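Local coordinates for putative surface-anchored fimbrial subunit (Corynebacterium diphtheriae, PDB 3HR6), which forms the shaft of the pilus as its major subunit, built of tandem Ig-like modules stabilised by isopeptide and disulfide bonds, and binds calcium, at residues L41-E46 and N93-L98. Numbering follows the deposited sequence.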
ATOM      1  N   LEU A  41     -28.277  -9.270   2.934  1.00 11.31           N
ATOM      2  CA  LEU A  41     -29.702  -9.152   3.151  1.00 11.50           C
ATOM      3  C   LEU A  41     -30.077  -9.790   4.490  1.00 11.39           C
ATOM      4  O   LEU A  41     -29.719 -10.927   4.758  1.00 12.22           O
ATOM      5  CB  LEU A  41     -30.474  -9.807   2.002  1.00 11.50           C
ATOM      6  CG  LEU A  41     -31.988  -9.562   2.001  1.00 11.90           C
ATOM      7  CD1 LEU A  41     -32.336  -8.101   1.624  1.00 11.92           C
ATOM      8  CD2 LEU A  41     -32.687 -10.558   1.070  1.00 14.27           C
ATOM      9  N   TYR A  42     -30.769  -9.028   5.331  1.00 11.73           N
ATOM     10  CA  TYR A  42     -31.369  -9.505   6.577  1.00 12.02           C
ATOM     11  C   TYR A  42     -32.877  -9.369   6.528  1.00 12.30           C
ATOM     12  O   TYR A  42     -33.404  -8.388   5.965  1.00 12.82           O
ATOM     13  CB  TYR A  42     -30.906  -8.648   7.755  1.00 11.92           C
ATOM     14  CG  TYR A  42     -29.420  -8.717   8.040  1.00 12.24           C
ATOM     15  CD1 TYR A  42     -28.926  -9.690   8.907  1.00 12.13           C
ATOM     16  CD2 TYR A  42     -28.527  -7.817   7.479  1.00 10.33           C
ATOM     17  CE1 TYR A  42     -27.598  -9.777   9.192  1.00 13.80           C
ATOM     18  CE2 TYR A  42     -27.182  -7.878   7.768  1.00 11.93           C
ATOM     19  CZ  TYR A  42     -26.720  -8.890   8.623  1.00 11.66           C
ATOM     20  OH  TYR A  42     -25.401  -9.004   8.941  1.00 14.19           O
ATOM     21  N   ARG A  43     -33.571 -10.309   7.164  1.00 13.42           N
ATOM     22  CA  ARG A  43     -35.016 -10.187   7.404  1.00 14.38           C
ATOM     23  C   ARG A  43     -35.254  -9.481   8.741  1.00 14.67           C
ATOM     24  O   ARG A  43     -34.574  -9.777   9.720  1.00 15.11           O
ATOM     25  CB  ARG A  43     -35.689 -11.556   7.425  1.00 14.58           C
ATOM     26  CG  ARG A  43     -37.208 -11.488   7.698  1.00 16.50           C
ATOM     27  CD  ARG A  43     -37.926 -12.786   7.353  1.00 20.14           C
ATOM     28  NE  ARG A  43     -37.531 -13.258   6.025  1.00 23.79           N
ATOM     29  CZ  ARG A  43     -36.759 -14.320   5.764  1.00 28.47           C
ATOM     30  NH1 ARG A  43     -36.275 -15.095   6.738  1.00 29.10           N
ATOM     31  NH2 ARG A  43     -36.465 -14.610   4.493  1.00 30.22           N
ATOM     32  N   VAL A  44     -36.169  -8.519   8.766  1.00 15.20           N
ATOM     33  CA  VAL A  44     -36.536  -7.863  10.022  1.00 15.19           C
ATOM     34  C   VAL A  44     -37.496  -8.765  10.781  1.00 16.21           C
ATOM     35  O   VAL A  44     -38.606  -9.050  10.322  1.00 15.77           O
ATOM     36  CB  VAL A  44     -37.125  -6.475   9.807  1.00 15.16           C
ATOM     37  CG1 VAL A  44     -37.468  -5.817  11.138  1.00 14.27           C
ATOM     38  CG2 VAL A  44     -36.130  -5.617   9.051  1.00 12.80           C
ATOM     39  N   ASN A  45     -37.054  -9.224  11.948  1.00 16.85           N
ATOM     40  CA  ASN A  45     -37.858 -10.152  12.732  1.00 17.92           C
ATOM     41  C   ASN A  45     -39.163  -9.536  13.191  1.00 18.77           C
ATOM     42  O   ASN A  45     -39.214  -8.362  13.566  1.00 18.70           O
ATOM     43  CB  ASN A  45     -37.066 -10.663  13.940  1.00 18.20           C
ATOM     44  CG  ASN A  45     -35.868 -11.473  13.541  1.00 19.11           C
ATOM     45  OD1 ASN A  45     -35.039 -11.833  14.381  1.00 22.91           O
ATOM     46  ND2 ASN A  45     -35.756 -11.765  12.254  1.00 20.23           N
ATOM     47  N   GLU A  46     -40.214 -10.350  13.136  1.00 19.33           N
ATOM     48  CA  GLU A  46     -41.502 -10.025  13.742  1.00 20.16           C
ATOM     49  C   GLU A  46     -42.091  -8.730  13.237  1.00 19.95           C
ATOM     50  O   GLU A  46     -42.555  -7.901  14.022  1.00 20.68           O
ATOM     51  CB  GLU A  46     -41.357  -9.942  15.255  1.00 20.75           C
ATOM     52  CG  GLU A  46     -40.493 -11.018  15.851  1.00 22.42           C
ATOM     53  CD  GLU A  46     -40.629 -11.052  17.341  1.00 25.84           C
ATOM     54  OE1 GLU A  46     -39.669 -10.656  18.038  1.00 28.62           O
ATOM     55  OE2 GLU A  46     -41.710 -11.449  17.809  1.00 26.23           O
ATOM     56  N   ASN A  93     -36.300 -15.518  -4.666  1.00 16.75           N
ATOM     57  CA  ASN A  93     -37.067 -16.559  -3.952  1.00 17.44           C
ATOM     58  C   ASN A  93     -37.260 -16.221  -2.453  1.00 17.00           C
ATOM     59  O   ASN A  93     -37.066 -17.076  -1.573  1.00 17.59           O
ATOM     60  CB  ASN A  93     -36.366 -17.923  -4.144  1.00 17.77           C
ATOM     61  CG  ASN A  93     -37.281 -19.103  -3.924  1.00 19.12           C
ATOM     62  OD1 ASN A  93     -38.462 -19.075  -4.275  1.00 20.92           O
ATOM     63  ND2 ASN A  93     -36.727 -20.182  -3.368  1.00 22.81           N
ATOM     64  N   LEU A  94     -37.668 -14.975  -2.185  1.00 15.71           N
ATOM     65  CA  LEU A  94     -37.817 -14.465  -0.821  1.00 14.97           C
ATOM     66  C   LEU A  94     -39.256 -14.519  -0.337  1.00 14.94           C
ATOM     67  O   LEU A  94     -40.200 -14.273  -1.094  1.00 14.99           O
ATOM     68  CB  LEU A  94     -37.376 -12.999  -0.741  1.00 15.10           C
ATOM     69  CG  LEU A  94     -35.918 -12.703  -1.082  1.00 14.32           C
ATOM     70  CD1 LEU A  94     -35.661 -11.184  -0.952  1.00 12.74           C
ATOM     71  CD2 LEU A  94     -34.980 -13.493  -0.195  1.00 14.68           C
ATOM     72  N   THR A  95     -39.411 -14.786   0.955  1.00 15.38           N
ATOM     73  CA  THR A  95     -40.723 -14.780   1.592  1.00 15.58           C
ATOM     74  C   THR A  95     -41.118 -13.322   1.802  1.00 15.03           C
ATOM     75  O   THR A  95     -40.258 -12.471   2.074  1.00 14.15           O
ATOM     76  CB  THR A  95     -40.712 -15.538   2.964  1.00 16.38           C
ATOM     77  OG1 THR A  95     -40.116 -14.717   3.974  1.00 18.91           O
ATOM     78  CG2 THR A  95     -39.908 -16.833   2.878  1.00 17.17           C
ATOM     79  N   PRO A  96     -42.400 -13.003   1.630  1.00 14.58           N
ATOM     80  CA  PRO A  96     -42.810 -11.626   1.895  1.00 14.38           C
ATOM     81  C   PRO A  96     -42.445 -11.181   3.319  1.00 14.26           C
ATOM     82  O   PRO A  96     -42.787 -11.857   4.283  1.00 15.00           O
ATOM     83  CB  PRO A  96     -44.322 -11.671   1.680  1.00 14.44           C
ATOM     84  CG  PRO A  96     -44.521 -12.782   0.682  1.00 14.54           C
ATOM     85  CD  PRO A  96     -43.479 -13.803   1.020  1.00 14.48           C
ATOM     86  N   ALA A  97     -41.715 -10.071   3.439  1.00 13.31           N
ATOM     87  CA  ALA A  97     -41.233  -9.594   4.742  1.00 13.06           C
ATOM     88  C   ALA A  97     -40.702  -8.165   4.619  1.00 12.49           C
ATOM     89  O   ALA A  97     -40.656  -7.630   3.521  1.00 13.09           O
ATOM     90  CB  ALA A  97     -40.128 -10.500   5.255  1.00 12.01           C
ATOM     91  N   LEU A  98     -40.344  -7.552   5.751  1.00 12.62           N
ATOM     92  CA  LEU A  98     -39.523  -6.337   5.771  1.00 12.93           C
ATOM     93  C   LEU A  98     -38.066  -6.768   5.791  1.00 12.21           C
ATOM     94  O   LEU A  98     -37.674  -7.620   6.603  1.00 11.92           O
ATOM     95  CB  LEU A  98     -39.827  -5.459   7.002  1.00 13.35           C
ATOM     96  CG  LEU A  98     -39.131  -4.081   7.089  1.00 14.03           C
ATOM     97  CD1 LEU A  98     -39.539  -3.183   5.938  1.00 13.01           C
ATOM     98  CD2 LEU A  98     -39.428  -3.384   8.435  1.00 15.14           C
TER
HETATM   99  O   HOH W   1     -40.142  -8.919   8.083  1.00 17.28           O
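Val44 N donates to Leu98 O over 2.8 Å, and the N-H...O angle of 168° makes this backbone bond nearly straight. The return path from Val44 O to Leu98 N runs through a water, which donates to Val44 O and accepts from Leu98 N, 2.7 Å from each. A direct bond and a water bridge thus share one residue pair, at the last residue of strand 38-44 and near the start of strand 97-103.

Apolar contacts fall into two groups. The Val44 and Leu98 side chains run alongside each other in the same direction, with Val44 CG2 3.9 Å from Leu98 CG. Leu98 CG is anti to its backbone N (chi1 -175°), and both CG and CD2 reach the valine. Leu41 and Leu94 instead meet tip to tip, Leu41 CD2 lying 3.7 Å from Leu94 CD1 and 3.9 Å from Leu94 CD2, so one methyl faces both branches of the fork.

The polar side chain of Arg43 crosses Thr95 at about a right angle. Thr95 OG1 sits over one face of the guanidinium, 3.6 Å from Arg43 NE, while Ala97 CB approaches the rim of the guanidinium, in its plane. The methyl also packs 3.8 Å from Arg43 CD, so aliphatic and charged parts of the arginine share it. Arg43 NH2 is hydrogen-bonded to Tyr99 OH, which also bonds Thr95 O and so ties the arginine to the loop backbone.

Within the N-terminal pilin domain, strand 38-44 runs between strands 76-83 and 97-103, antiparallel to both; Tyr42 continues the pairing to Leu100. Leu41, on strand 38-44, and Leu94, at the end of strand 89-94, both touch Ile7 of strand 5-13, so the contact brings together side chains of three strands, while Leu98 packs against Ile47, Leu49 and Ile61 in neighbouring loops.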